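Local atomic coordinates of transmembrane oligosaccharyl transferase (Archaeoglobus fulgidus, PDB entry 3WAJ), a protein that belongs to the STT3/AglB family of membrane-embedded oligosaccharyl transferases, joining a helical transmembrane region of GT-C type to a globular region of helices and strands. Residues 77-82 with 266-271. Residues are numbered along the deposited sequence; the frame is centred on the assembly and turned at random.
Sequences GSYTHF and FNYPGF. With SO4 (sulfate ion), chain C.
Tyr79 meets Tyr268 in a T-shaped aromatic contact that joins the end of the short strand 78-79 to the loop between helices 243-261 and 278-303, with Pro269 as third member of a small apolar cluster. Tyr268 presents the CD2-CE2 edge of its ring to one face of Tyr79, the ring centroids 5.0 Å apart and the planes at 72°. This edge is displaced from the ring centre toward the CG-CD1 side: CE2 lies 3.7 Å from Tyr79 CG, and CD2 is nearest CD1. With CG anti to the backbone N (chi1 -169°), the Tyr268 side chain crosses that of Tyr79 at about a right angle. Pro269 takes the phenolic end: its CD approaches Tyr79 CE1 at 3.6 Å, and its CG packs beside Tyr79 OH. The same CD also rests on a face of the Tyr268 ring, so the proline touches both tyrosines. Pro269 is the centre of an inverse gamma turn, closed by Gly270 N to Tyr268 O at 2.9 Å, which bends the chain at the contact. No hydrogen bond crosses between the segments; Tyr79 OH is instead bonded to the carbonyl O of Pro531, and Phe68 adds a further edge-to-face partner to its ring.

Two residues along from Tyr79, His81 faces a different site. Its NE2-H points in the ring plane at O1 of a sulfate ion, probably from the crystallisation liquor, 3.1 Å away and nearly straight at 173°, while Phe82 CD1 lies against one face of the imidazole. His162 NE2 and Arg426 NH1 also hydrogen-bond to the sulfate, and His162 adjoins the zinc ligands Asp161 and His163. A T-shaped tyrosine pair thus ties the short antiparallel sheet 68-69/78-79 of the STT3 N-terminal region to the loop after helix 243-261, beside a basic, sulfate-occupied site.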
loop_
_atom_site.group_PDB
_atom_site.type_symbol
_atom_site.label_atom_id
_atom_site.label_comp_id
_atom_site.label_asym_id
_atom_site.label_seq_id
_atom_site.Cartn_x
_atom_site.Cartn_y
_atom_site.Cartn_z
ATOM N N GLY A 77 8.346 -16.399 -3.483
ATOM C CA GLY A 77 7.472 -16.483 -2.327
ATOM C C GLY A 77 7.853 -15.421 -1.309
ATOM O O GLY A 77 8.986 -14.932 -1.306
ATOM N N SER A 78 6.912 -15.065 -0.440
ATOM C CA SER A 78 7.119 -14.009 0.540
ATOM C C SER A 78 6.737 -14.488 1.939
ATOM O O SER A 78 5.647 -15.061 2.144
ATOM C CB SER A 78 6.248 -12.780 0.201
ATOM O OG SER A 78 6.929 -11.824 -0.583
ATOM N N TYR A 79 7.614 -14.227 2.905
ATOM C CA TYR A 79 7.221 -14.355 4.298
ATOM C C TYR A 79 6.147 -13.323 4.565
ATOM O O TYR A 79 6.185 -12.239 4.003
ATOM C CB TYR A 79 8.400 -14.087 5.218
ATOM C CG TYR A 79 9.484 -15.119 5.077
ATOM C CD1 TYR A 79 9.482 -16.263 5.860
ATOM C CD2 TYR A 79 10.505 -14.951 4.161
ATOM C CE1 TYR A 79 10.466 -17.203 5.732
ATOM C CE2 TYR A 79 11.487 -15.882 4.022
ATOM C CZ TYR A 79 11.467 -17.006 4.812
ATOM O OH TYR A 79 12.460 -17.947 4.668
ATOM N N THR A 80 5.208 -13.655 5.437
ATOM C CA THR A 80 4.065 -12.793 5.691
ATOM C C THR A 80 4.270 -12.031 6.986
ATOM O O THR A 80 4.218 -12.625 8.072
ATOM C CB THR A 80 2.761 -13.628 5.800
ATOM O OG1 THR A 80 2.841 -14.495 6.937
ATOM C CG2 THR A 80 2.589 -14.497 4.588
ATOM N N HIS A 81 4.495 -10.724 6.903
ATOM C CA HIS A 81 4.583 -9.957 8.147
ATOM C C HIS A 81 3.221 -9.599 8.734
ATOM O O HIS A 81 3.149 -9.179 9.890
ATOM C CB HIS A 81 5.449 -8.709 8.006
ATOM C CG HIS A 81 4.818 -7.628 7.191
ATOM N ND1 HIS A 81 4.889 -7.602 5.816
ATOM C CD2 HIS A 81 4.099 -6.537 7.554
ATOM C CE1 HIS A 81 4.235 -6.547 5.364
ATOM N NE2 HIS A 81 3.748 -5.879 6.398
ATOM N N PHE A 82 2.147 -9.763 7.965
ATOM C CA PHE A 82 0.809 -9.416 8.476
ATOM C C PHE A 82 0.476 -10.245 9.697
ATOM O O PHE A 82 0.571 -11.473 9.667
ATOM C CB PHE A 82 -0.271 -9.624 7.410
ATOM C CG PHE A 82 -0.374 -8.503 6.424
ATOM C CD1 PHE A 82 0.640 -7.542 6.319
ATOM C CD2 PHE A 82 -1.495 -8.385 5.611
ATOM C CE1 PHE A 82 0.544 -6.491 5.386
ATOM C CE2 PHE A 82 -1.607 -7.336 4.682
ATOM C CZ PHE A 82 -0.586 -6.389 4.571
ATOM N N PHE A 266 8.305 -17.898 16.636
ATOM C CA PHE A 266 9.207 -18.731 15.841
ATOM C C PHE A 266 8.723 -19.009 14.427
ATOM O O PHE A 266 8.765 -20.154 13.960
ATOM C CB PHE A 266 9.460 -20.041 16.590
ATOM C CG PHE A 266 9.915 -19.832 17.996
ATOM C CD1 PHE A 266 11.235 -19.502 18.263
ATOM C CD2 PHE A 266 9.015 -19.922 19.050
ATOM C CE1 PHE A 266 11.660 -19.284 19.568
ATOM C CE2 PHE A 266 9.429 -19.711 20.352
ATOM C CZ PHE A 266 10.755 -19.389 20.613
ATOM N N ASN A 267 8.288 -17.954 13.745
ATOM C CA ASN A 267 7.705 -18.091 12.417
ATOM C C ASN A 267 8.576 -17.449 11.354
ATOM O O ASN A 267 8.262 -17.485 10.160
ATOM C CB ASN A 267 6.298 -17.500 12.406
ATOM C CG ASN A 267 5.300 -18.405 13.079
ATOM O OD1 ASN A 267 5.269 -19.603 12.806
ATOM N ND2 ASN A 267 4.499 -17.852 13.980
ATOM N N TYR A 268 9.692 -16.883 11.802
ATOM C CA TYR A 268 10.653 -16.273 10.897
ATOM C C TYR A 268 12.069 -16.733 11.234
ATOM O O TYR A 268 12.485 -16.643 12.380
ATOM C CB TYR A 268 10.564 -14.753 10.987
ATOM C CG TYR A 268 11.333 -14.051 9.913
ATOM C CD1 TYR A 268 12.557 -13.468 10.180
ATOM C CD2 TYR A 268 10.833 -13.977 8.618
ATOM C CE1 TYR A 268 13.272 -12.815 9.191
ATOM C CE2 TYR A 268 11.529 -13.337 7.623
ATOM C CZ TYR A 268 12.754 -12.755 7.914
ATOM O OH TYR A 268 13.455 -12.102 6.923
ATOM N N PRO A 269 12.814 -17.210 10.222
ATOM C CA PRO A 269 14.157 -17.785 10.389
ATOM C C PRO A 269 15.228 -16.720 10.588
ATOM O O PRO A 269 16.054 -16.508 9.689
ATOM C CB PRO A 269 14.390 -18.495 9.053
ATOM C CG PRO A 269 13.623 -17.657 8.063
ATOM C CD PRO A 269 12.393 -17.183 8.807
ATOM N N GLY A 270 15.217 -16.069 11.749
ATOM C CA GLY A 270 16.143 -14.983 12.022
ATOM C C GLY A 270 15.570 -13.958 12.982
ATOM O O GLY A 270 14.514 -14.171 13.577
ATOM N N PHE A 271 16.277 -12.845 13.142
ATOM C CA PHE A 271 15.813 -11.753 13.982
ATOM C C PHE A 271 15.261 -10.633 13.127
ATOM O O PHE A 271 15.921 -10.163 12.197
ATOM C CB PHE A 271 16.947 -11.226 14.865
ATOM C CG PHE A 271 17.271 -12.120 16.016
ATOM C CD1 PHE A 271 16.302 -12.962 16.542
ATOM C CD2 PHE A 271 18.534 -12.132 16.571
ATOM C CE1 PHE A 271 16.587 -13.803 17.612
ATOM C CE2 PHE A 271 18.825 -12.971 17.637
ATOM C CZ PHE A 271 17.849 -13.806 18.157
HETATM S S SO4 C . 3.023 -2.294 7.275
HETATM O O1 SO4 C . 2.244 -3.195 6.415
HETATM O O2 SO4 C . 4.400 -2.795 7.329
HETATM O O3 SO4 C . 2.990 -0.950 6.695
HETATM O O4 SO4 C . 2.491 -2.226 8.641
#